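SusD superfamily protein (Bacteroides fragilis NCTC 9343, PDB 3NQP) probably binds glycans at the bacterial outer membrane, as a SusD-family lipoprotein would when capturing sugars for uptake. Local coordinates at residues A[38-43]-A[315-320]; A[46-49]-A[53-56]; A[278-283]-A[446-451]. All coordinates share one frame; numbering follows the deposited sequence.

Interaction 1 (A[38-43]-A[315-320])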
loop_
_atom_site.group_PDB
_atom_site.type_symbol
_atom_site.label_atom_id
_atom_site.label_comp_id
_atom_site.label_asym_id
_atom_site.label_seq_id
_atom_site.Cartn_x
_atom_site.Cartn_y
_atom_site.Cartn_z
ATOM N N ALA A 38 8.675 -1.867 9.138
ATOM C CA ALA A 38 7.264 -2.336 9.001
ATOM C C ALA A 38 6.669 -2.140 7.616
ATOM O O ALA A 38 5.488 -2.473 7.389
ATOM C CB ALA A 38 6.393 -1.644 10.031
ATOM N N ALA A 39 7.464 -1.653 6.662
ATOM C CA ALA A 39 6.940 -1.330 5.337
ATOM C C ALA A 39 6.463 -2.558 4.543
ATOM O O ALA A 39 5.446 -2.500 3.846
ATOM C CB ALA A 39 7.965 -0.559 4.525
ATOM N N TRP A 40 7.178 -3.664 4.639
ATOM C CA TRP A 40 6.750 -4.864 3.905
ATOM C C TRP A 40 5.395 -5.294 4.442
ATOM O O TRP A 40 4.473 -5.588 3.684
ATOM C CB TRP A 40 7.774 -5.981 4.063
ATOM C CG TRP A 40 7.407 -7.241 3.356
ATOM C CD1 TRP A 40 6.672 -8.277 3.869
ATOM C CD2 TRP A 40 7.770 -7.630 2.021
ATOM N NE1 TRP A 40 6.560 -9.274 2.954
ATOM C CE2 TRP A 40 7.219 -8.910 1.804
ATOM C CE3 TRP A 40 8.489 -7.022 1.003
ATOM C CZ2 TRP A 40 7.381 -9.590 0.614
ATOM C CZ3 TRP A 40 8.672 -7.697 -0.192
ATOM C CH2 TRP A 40 8.120 -8.965 -0.379
ATOM N N GLN A 41 5.240 -5.303 5.762
ATOM C CA GLN A 41 3.952 -5.716 6.311
ATOM C C GLN A 41 2.825 -4.773 5.882
ATOM O O GLN A 41 1.692 -5.219 5.625
ATOM C CB GLN A 41 4.016 -5.794 7.842
ATOM C CG GLN A 41 2.744 -6.156 8.467
ATOM C CD GLN A 41 2.919 -6.440 9.930
ATOM O OE1 GLN A 41 3.015 -7.612 10.331
ATOM N NE2 GLN A 41 2.981 -5.369 10.750
ATOM N N HIS A 42 3.110 -3.474 5.885
ATOM C CA HIS A 42 2.100 -2.471 5.563
ATOM C C HIS A 42 1.622 -2.623 4.104
ATOM O O HIS A 42 0.409 -2.630 3.810
ATOM C CB HIS A 42 2.625 -1.059 5.828
ATOM C CG HIS A 42 1.785 0.005 5.216
ATOM N ND1 HIS A 42 0.591 0.412 5.763
ATOM C CD2 HIS A 42 1.940 0.720 4.073
ATOM C CE1 HIS A 42 0.045 1.340 4.989
ATOM N NE2 HIS A 42 0.837 1.530 3.942
ATOM N N THR A 43 2.582 -2.735 3.192
ATOM C CA THR A 43 2.316 -2.690 1.781
ATOM C C THR A 43 1.956 -4.087 1.273
ATOM O O THR A 43 0.895 -4.281 0.635
ATOM C CB THR A 43 3.535 -2.126 1.027
ATOM O OG1 THR A 43 3.677 -0.728 1.345
ATOM C CG2 THR A 43 3.426 -2.346 -0.477
ATOM N N GLN A 315 11.225 -16.823 -6.419
ATOM C CA GLN A 315 9.838 -16.562 -6.784
ATOM C C GLN A 315 8.922 -17.219 -5.766
ATOM O O GLN A 315 8.427 -18.335 -5.947
ATOM C CB GLN A 315 9.477 -17.012 -8.210
ATOM C CG GLN A 315 8.164 -16.322 -8.659
ATOM C CD GLN A 315 7.803 -16.586 -10.082
ATOM O OE1 GLN A 315 8.038 -17.682 -10.573
ATOM N NE2 GLN A 315 7.166 -15.600 -10.751
ATOM N N THR A 316 8.757 -16.498 -4.673
ATOM C CA THR A 316 7.899 -16.898 -3.577
ATOM C C THR A 316 6.664 -16.003 -3.423
ATOM O O THR A 316 5.866 -16.217 -2.541
ATOM C CB THR A 316 8.709 -16.967 -2.218
ATOM O OG1 THR A 316 9.466 -15.776 -2.009
ATOM C CG2 THR A 316 9.690 -18.187 -2.230
ATOM N N TYR A 317 6.506 -15.030 -4.307
ATOM C CA TYR A 317 5.286 -14.252 -4.469
ATOM C C TYR A 317 5.114 -14.060 -5.973
ATOM O O TYR A 317 6.082 -13.647 -6.658
ATOM C CB TYR A 317 5.384 -12.834 -3.805
ATOM C CG TYR A 317 5.557 -12.907 -2.309
ATOM C CD1 TYR A 317 6.822 -13.042 -1.751
ATOM C CD2 TYR A 317 4.471 -12.918 -1.455
ATOM C CE1 TYR A 317 7.010 -13.178 -0.395
ATOM C CE2 TYR A 317 4.648 -13.039 -0.098
ATOM C CZ TYR A 317 5.922 -13.154 0.438
ATOM O OH TYR A 317 6.112 -13.319 1.784
ATOM N N GLU A 318 3.938 -14.385 -6.494
ATOM C CA GLU A 318 3.681 -14.281 -7.928
ATOM C C GLU A 318 2.231 -13.944 -8.241
ATOM O O GLU A 318 1.314 -14.643 -7.828
ATOM C CB GLU A 318 3.978 -15.589 -8.666
ATOM C CG GLU A 318 3.941 -15.462 -10.266
ATOM C CD GLU A 318 4.301 -16.786 -10.946
ATOM O OE1 GLU A 318 4.607 -17.754 -10.224
ATOM O OE2 GLU A 318 4.340 -16.829 -12.203
ATOM N N TYR A 319 2.044 -12.938 -9.080
ATOM C CA TYR A 319 0.708 -12.605 -9.540
ATOM C C TYR A 319 0.204 -13.605 -10.541
ATOM O O TYR A 319 0.951 -14.094 -11.401
ATOM C CB TYR A 319 0.678 -11.222 -10.154
ATOM C CG TYR A 319 0.891 -10.139 -9.133
ATOM C CD1 TYR A 319 -0.163 -9.671 -8.377
ATOM C CD2 TYR A 319 2.144 -9.601 -8.917
ATOM C CE1 TYR A 319 0.030 -8.684 -7.395
ATOM C CE2 TYR A 319 2.345 -8.565 -7.949
ATOM C CZ TYR A 319 1.263 -8.150 -7.192
ATOM O OH TYR A 319 1.406 -7.179 -6.229
ATOM N N ASN A 320 -1.095 -13.885 -10.463
ATOM C CA ASN A 320 -1.769 -14.694 -11.481
ATOM C C ASN A 320 -1.470 -13.993 -12.795
ATOM O O ASN A 320 -1.472 -12.761 -12.859
ATOM C CB ASN A 320 -3.260 -14.654 -11.202
ATOM C CG ASN A 320 -4.054 -15.535 -12.091
ATOM O OD1 ASN A 320 -4.170 -15.281 -13.298
ATOM N ND2 ASN A 320 -4.643 -16.592 -11.508
#
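The six-membered ring of Trp40 points one corner at the ring of Tyr317, and that single approach makes the contact. Trp40 CZ2 sits over one face of the tyrosine, 3.7 Å from Tyr317 CE1. Seen from the indole, Tyr317 CE1 and CZ lie at the rim of the ring system, close to its plane, so the edge is Trp40's and the face is Tyr317's. The centroids of the two six-membered rings are 5.5 Å apart and the planes stand at 71°, a T-shaped (edge-to-face) pair.

Both side chains have to reach for each other, because the backbones stay well apart, with 12.7 Å between Trp40 CA and Tyr317 CA. On the helix, the indole leaves with CG anti to the backbone N (chi1 179°), which carries its six-membered ring out from the axis and across to the loop. Tyr317 meets it with CB already directed at the helix.

The whole contact buries little, 83 Å² summed over both segments, and is tightest where Trp40 CZ2 meets the tyrosine ring. Toward the phenol end the fit slackens: Trp40 CZ2 is still 4.1 Å from Tyr317 OH, and that hydroxyl is engaged instead by OD1 of Asn67. The burial is also uneven, since Tyr317 is enclosed while Trp40 keeps part of its surface toward solvent. Thr282 and Phe283 touch both aromatic side chains and pack around the junction, and Tyr377 of strand 377-381 also lies against the indole. This single edge-to-face pair joins helix 39-48 of the mainly helical SusD fold to the long loop that precedes helix 321-325.

Interaction 2 (A[46-49]-A[53-56])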
loop_
_atom_site.group_PDB
_atom_site.type_symbol
_atom_site.label_atom_id
_atom_site.label_comp_id
_atom_site.label_asym_id
_atom_site.label_seq_id
_atom_site.Cartn_x
_atom_site.Cartn_y
_atom_site.Cartn_z
ATOM N N PHE A 46 -0.442 -6.659 4.452
ATOM C CA PHE A 46 -1.744 -6.044 4.707
ATOM C C PHE A 46 -2.414 -5.539 3.391
ATOM O O PHE A 46 -3.579 -5.790 3.148
ATOM C CB PHE A 46 -1.580 -4.861 5.631
ATOM C CG PHE A 46 -1.207 -5.187 7.051
ATOM C CD1 PHE A 46 -1.399 -6.451 7.616
ATOM C CD2 PHE A 46 -0.773 -4.173 7.879
ATOM C CE1 PHE A 46 -1.094 -6.682 8.974
ATOM C CE2 PHE A 46 -0.487 -4.406 9.256
ATOM C CZ PHE A 46 -0.621 -5.670 9.780
ATOM N N GLY A 47 -1.650 -4.871 2.532
ATOM C CA GLY A 47 -2.218 -4.177 1.382
ATOM C C GLY A 47 -2.460 -5.042 0.164
ATOM O O GLY A 47 -3.400 -4.771 -0.584
ATOM N N GLU A 48 -1.596 -6.034 -0.082
ATOM C CA GLU A 48 -1.646 -6.790 -1.372
ATOM C C GLU A 48 -2.192 -8.204 -1.255
ATOM O O GLU A 48 -2.995 -8.627 -2.077
ATOM C CB GLU A 48 -0.238 -6.981 -1.973
ATOM C CG GLU A 48 0.406 -5.818 -2.528
ATOM C CD GLU A 48 -0.088 -5.386 -3.881
ATOM O OE1 GLU A 48 -0.550 -6.194 -4.719
ATOM O OE2 GLU A 48 0.077 -4.194 -4.117
ATOM N N LEU A 49 -1.704 -8.965 -0.268
ATOM C CA LEU A 49 -1.851 -10.429 -0.362
ATOM C C LEU A 49 -3.268 -10.975 -0.411
ATOM O O LEU A 49 -3.503 -11.989 -1.053
ATOM C CB LEU A 49 -1.065 -11.152 0.722
ATOM C CG LEU A 49 0.474 -11.107 0.691
ATOM C CD1 LEU A 49 1.000 -11.942 1.873
ATOM C CD2 LEU A 49 1.123 -11.537 -0.669
ATOM N N ARG A 53 -5.402 -11.874 -6.317
ATOM C CA ARG A 53 -4.647 -12.003 -7.565
ATOM C C ARG A 53 -3.276 -12.635 -7.473
ATOM O O ARG A 53 -2.476 -12.558 -8.444
ATOM C CB ARG A 53 -4.560 -10.659 -8.286
ATOM C CG ARG A 53 -4.076 -9.525 -7.474
ATOM C CD ARG A 53 -4.109 -8.224 -8.359
ATOM N NE ARG A 53 -3.453 -7.171 -7.628
ATOM C CZ ARG A 53 -3.192 -5.945 -8.066
ATOM N NH1 ARG A 53 -3.535 -5.567 -9.290
ATOM N NH2 ARG A 53 -2.587 -5.075 -7.237
ATOM N N PHE A 54 -3.011 -13.322 -6.361
ATOM C CA PHE A 54 -1.775 -14.056 -6.176
ATOM C C PHE A 54 -2.025 -15.551 -6.437
ATOM O O PHE A 54 -3.125 -16.027 -6.268
ATOM C CB PHE A 54 -1.257 -13.830 -4.766
ATOM C CG PHE A 54 -0.505 -12.539 -4.605
ATOM C CD1 PHE A 54 0.820 -12.451 -4.927
ATOM C CD2 PHE A 54 -1.142 -11.413 -4.214
ATOM C CE1 PHE A 54 1.510 -11.266 -4.815
ATOM C CE2 PHE A 54 -0.465 -10.220 -4.098
ATOM C CZ PHE A 54 0.862 -10.144 -4.413
ATOM N N ILE A 55 -1.031 -16.261 -6.946
ATOM C CA ILE A 55 -1.166 -17.697 -7.065
ATOM C C ILE A 55 -0.731 -18.347 -5.733
ATOM O O ILE A 55 -0.057 -17.711 -4.903
ATOM C CB ILE A 55 -0.367 -18.245 -8.246
ATOM C CG1 ILE A 55 1.129 -18.088 -8.023
ATOM C CG2 ILE A 55 -0.763 -17.571 -9.576
ATOM C CD1 ILE A 55 1.826 -19.386 -7.868
ATOM N N THR A 56 -1.089 -19.618 -5.565
ATOM C CA THR A 56 -0.577 -20.431 -4.462
ATOM C C THR A 56 -0.045 -21.744 -5.024
ATOM O O THR A 56 -0.170 -22.005 -6.217
ATOM C CB THR A 56 -1.672 -20.719 -3.382
ATOM O OG1 THR A 56 -2.740 -21.428 -3.987
ATOM C CG2 THR A 56 -2.198 -19.430 -2.819
HETATM O O HOH W 1 -2.923 -7.529 -4.636
#
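Glu48 OE1 is gripped by three groups: the hydroxyl of Tyr319, a water and the guanidinium of Arg53. The water donates to it at 2.7 Å, whereas the salt bridge from Arg53 NH2 to Glu48 OE1 is long at 3.4 Å and weak as a hydrogen bond. This direct salt bridge, with a water bridge beside it, closes the short loop after helix 39-48 of the SusD fold. The same water also donates to Glu48 O at 2.8 Å and accepts from Arg53 NE at 3.1 Å, so it ties the carboxylate, the Glu48 carbonyl and the arginine together.

Carboxylate and guanidinium are nearly coplanar, 8° apart, with the water in the plane at the guanidinium edge. The glutamate chain bends at chi2 (-77°), folding OE1 round to the side where the extended Arg53 chain arrives. Arg53 NH1 has its own partner in the carbonyl of Asp443, and Glu48 OE2 takes the backbone N of Gly450. These partners probably offset part of the cost of burying the two charges.

Beside this polar cluster, the Phe54 ring stands almost perpendicular to the carboxylate. Its CE2 edge comes to 3.6 Å from Glu48 O. Tyr319 packs from one side of the ring plane; on the other, methyl CD2 of Leu49 sits 4.0 Å from the ring centroid of Phe54 and 9° off the normal, a CH-pi contact.

Interaction 3 (A[278-283]-A[446-451])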
loop_
_atom_site.group_PDB
_atom_site.type_symbol
_atom_site.label_atom_id
_atom_site.label_comp_id
_atom_site.label_asym_id
_atom_site.label_seq_id
_atom_site.Cartn_x
_atom_site.Cartn_y
_atom_site.Cartn_z
ATOM N N ASN A 278 15.244 -4.302 0.684
ATOM C CA ASN A 278 13.932 -4.904 0.835
ATOM C C ASN A 278 13.916 -6.261 0.133
ATOM O O ASN A 278 14.920 -6.665 -0.505
ATOM C CB ASN A 278 12.865 -3.931 0.335
ATOM C CG ASN A 278 13.054 -3.535 -1.112
ATOM O OD1 ASN A 278 13.099 -4.405 -1.978
ATOM N ND2 ASN A 278 13.103 -2.211 -1.387
ATOM N N SER A 279 12.789 -6.944 0.257
ATOM C CA SER A 279 12.604 -8.292 -0.274
ATOM C C SER A 279 11.948 -8.347 -1.655
ATOM O O SER A 279 11.376 -9.370 -2.010
ATOM C CB SER A 279 11.754 -9.064 0.749
ATOM O OG SER A 279 12.498 -9.205 1.964
ATOM N N ASN A 280 12.111 -7.302 -2.474
ATOM C CA ASN A 280 11.513 -7.273 -3.796
ATOM C C ASN A 280 12.111 -8.350 -4.732
ATOM O O ASN A 280 11.484 -8.726 -5.751
ATOM C CB ASN A 280 11.538 -5.861 -4.416
ATOM C CG ASN A 280 10.499 -4.917 -3.801
ATOM O OD1 ASN A 280 9.738 -5.327 -2.911
ATOM N ND2 ASN A 280 10.485 -3.625 -4.249
ATOM N N GLY A 281 13.269 -8.918 -4.341
ATOM C CA GLY A 281 13.843 -10.080 -5.069
ATOM C C GLY A 281 13.004 -11.339 -5.044
ATOM O O GLY A 281 13.170 -12.257 -5.885
ATOM N N THR A 282 12.099 -11.416 -4.072
ATOM C CA THR A 282 11.210 -12.570 -3.930
ATOM C C THR A 282 10.069 -12.635 -4.931
ATOM O O THR A 282 9.325 -13.616 -4.924
ATOM C CB THR A 282 10.581 -12.660 -2.488
ATOM O OG1 THR A 282 9.726 -11.553 -2.257
ATOM C CG2 THR A 282 11.687 -12.685 -1.371
ATOM N N PHE A 283 9.884 -11.598 -5.757
ATOM C CA PHE A 283 8.878 -11.630 -6.837
ATOM C C PHE A 283 9.547 -11.942 -8.190
ATOM O O PHE A 283 8.941 -11.686 -9.235
ATOM C CB PHE A 283 8.159 -10.281 -7.006
ATOM C CG PHE A 283 7.141 -9.966 -5.939
ATOM C CD1 PHE A 283 7.528 -9.655 -4.656
ATOM C CD2 PHE A 283 5.790 -9.874 -6.263
ATOM C CE1 PHE A 283 6.552 -9.341 -3.690
ATOM C CE2 PHE A 283 4.831 -9.549 -5.310
ATOM C CZ PHE A 283 5.211 -9.277 -4.044
ATOM N N PHE A 446 -0.989 0.454 -9.260
ATOM C CA PHE A 446 -0.420 0.230 -7.931
ATOM C C PHE A 446 -0.056 -1.235 -7.583
ATOM O O PHE A 446 -0.089 -1.656 -6.431
ATOM C CB PHE A 446 -1.381 0.768 -6.898
ATOM C CG PHE A 446 -1.603 2.207 -6.985
ATOM C CD1 PHE A 446 -0.560 3.101 -6.758
ATOM C CD2 PHE A 446 -2.861 2.723 -7.301
ATOM C CE1 PHE A 446 -0.769 4.457 -6.868
ATOM C CE2 PHE A 446 -3.058 4.084 -7.388
ATOM C CZ PHE A 446 -2.003 4.946 -7.177
ATOM N N ILE A 447 0.327 -1.985 -8.589
ATOM C CA ILE A 447 0.922 -3.307 -8.380
ATOM C C ILE A 447 2.112 -3.169 -7.430
ATOM O O ILE A 447 3.017 -2.372 -7.660
ATOM C CB ILE A 447 1.323 -3.966 -9.724
ATOM C CG1 ILE A 447 0.045 -4.387 -10.488
ATOM C CG2 ILE A 447 2.215 -5.222 -9.481
ATOM C CD1 ILE A 447 0.267 -4.942 -11.859
ATOM N N GLN A 448 2.056 -3.925 -6.332
ATOM C CA GLN A 448 3.115 -4.003 -5.363
ATOM C C GLN A 448 3.208 -2.728 -4.510
ATOM O O GLN A 448 4.241 -2.470 -3.942
ATOM C CB GLN A 448 4.462 -4.307 -6.029
ATOM C CG GLN A 448 5.435 -5.012 -5.115
ATOM C CD GLN A 448 6.775 -5.219 -5.763
ATOM O OE1 GLN A 448 7.478 -4.256 -6.067
ATOM N NE2 GLN A 448 7.160 -6.493 -5.936
ATOM N N GLU A 449 2.108 -1.964 -4.463
ATOM C CA GLU A 449 2.005 -0.693 -3.725
ATOM C C GLU A 449 0.823 -0.702 -2.735
ATOM O O GLU A 449 0.451 0.332 -2.191
ATOM C CB GLU A 449 1.931 0.472 -4.705
ATOM C CG GLU A 449 3.242 0.862 -5.339
ATOM C CD GLU A 449 3.070 2.058 -6.224
ATOM O OE1 GLU A 449 2.674 1.843 -7.423
ATOM O OE2 GLU A 449 3.293 3.205 -5.720
ATOM N N GLY A 450 0.301 -1.888 -2.432
ATOM C CA GLY A 450 -0.445 -2.101 -1.192
ATOM C C GLY A 450 -1.865 -1.543 -1.138
ATOM O O GLY A 450 -2.336 -1.137 -0.067
ATOM N N GLN A 451 -2.546 -1.503 -2.276
ATOM C CA GLN A 451 -3.888 -0.959 -2.299
ATOM C C GLN A 451 -5.071 -1.956 -2.410
ATOM O O GLN A 451 -6.181 -1.684 -1.878
ATOM C CB GLN A 451 -4.008 0.030 -3.442
ATOM C CG GLN A 451 -3.019 1.205 -3.387
ATOM C CD GLN A 451 -3.216 2.071 -2.187
ATOM O OE1 GLN A 451 -4.286 2.659 -1.979
ATOM N NE2 GLN A 451 -2.183 2.135 -1.341
HETATM O O HOH W 2 9.933 -7.307 -7.395
HETATM O O HOH W 3 8.005 -2.110 -4.322
#
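A type II beta turn running from Phe446 to Glu449 places Gln448 at its third position, with positive phi, and sends that side chain against the buried Asn280 and Phe283. The chain is extended beyond CG, and its carboxamide meets two different surfaces. The nitrogen lies over the centre of the Phe283 ring, 3.3 Å above its plane; the shortest approach is 3.4 Å, from Gln448 NE2 to Phe283 CD1. Amide and ring planes are 80° apart, so the amide stands on the ring rather than lying flat along it.

The oxygen end faces Asn280. Here the two amides are only 24° from parallel, but Gln448 OE1 and Asn280 ND2 are 3.6 Å apart and do not bond directly. A water spans them, donating to Gln448 OE1 and accepting from Asn280 ND2. A second water links the nitrogen end to the backbone of Asn280, donating to Asn280 O at 2.7 Å and accepting from Gln448 NE2 at 3.2 Å. Each end of the glutamine amide thus has a water partner, in the part of the SusD fold between the long loop after strand 265-269 and the connection from helix 431-445 to helix 452-458.

Asn280 has further partners of its own: OD1 bonds to the hydroxyl of Tyr377 and ND2 to the carbonyl of Asn361. An Asx turn leads into the 3-10 segment, Asn278 OD1 accepting from the backbone N of Asn280 at 3.1 Å. Ser279 O takes both the backbone N and the hydroxyl of Thr282, the latter with Thr282 OG1 2.7 Å away.

Overall arrangement
The three contacts form one continuous cluster, their centres about 9 to 12 Å from the centre of the molecule. Interactions 1 and 3 have centres about 5 Å apart and share a backbone junction: Thr282 O lies 2.9 Å from Thr316 N, while the Tyr317 and Phe283 rings pack together. Interactions 1 and 2, about 7 Å apart between centres, both use helix 39-48 and meet where Tyr319 OH is 2.7 Å from Glu48 OE1. The other carboxylate oxygen links interactions 2 and 3, whose centres are about 10 Å apart, with Glu48 OE2 2.9 Å from Gly450 N. Glu48 therefore connects helix 39-48 to segment 315-320 through Tyr319 and to segment 446-451 through Gly450.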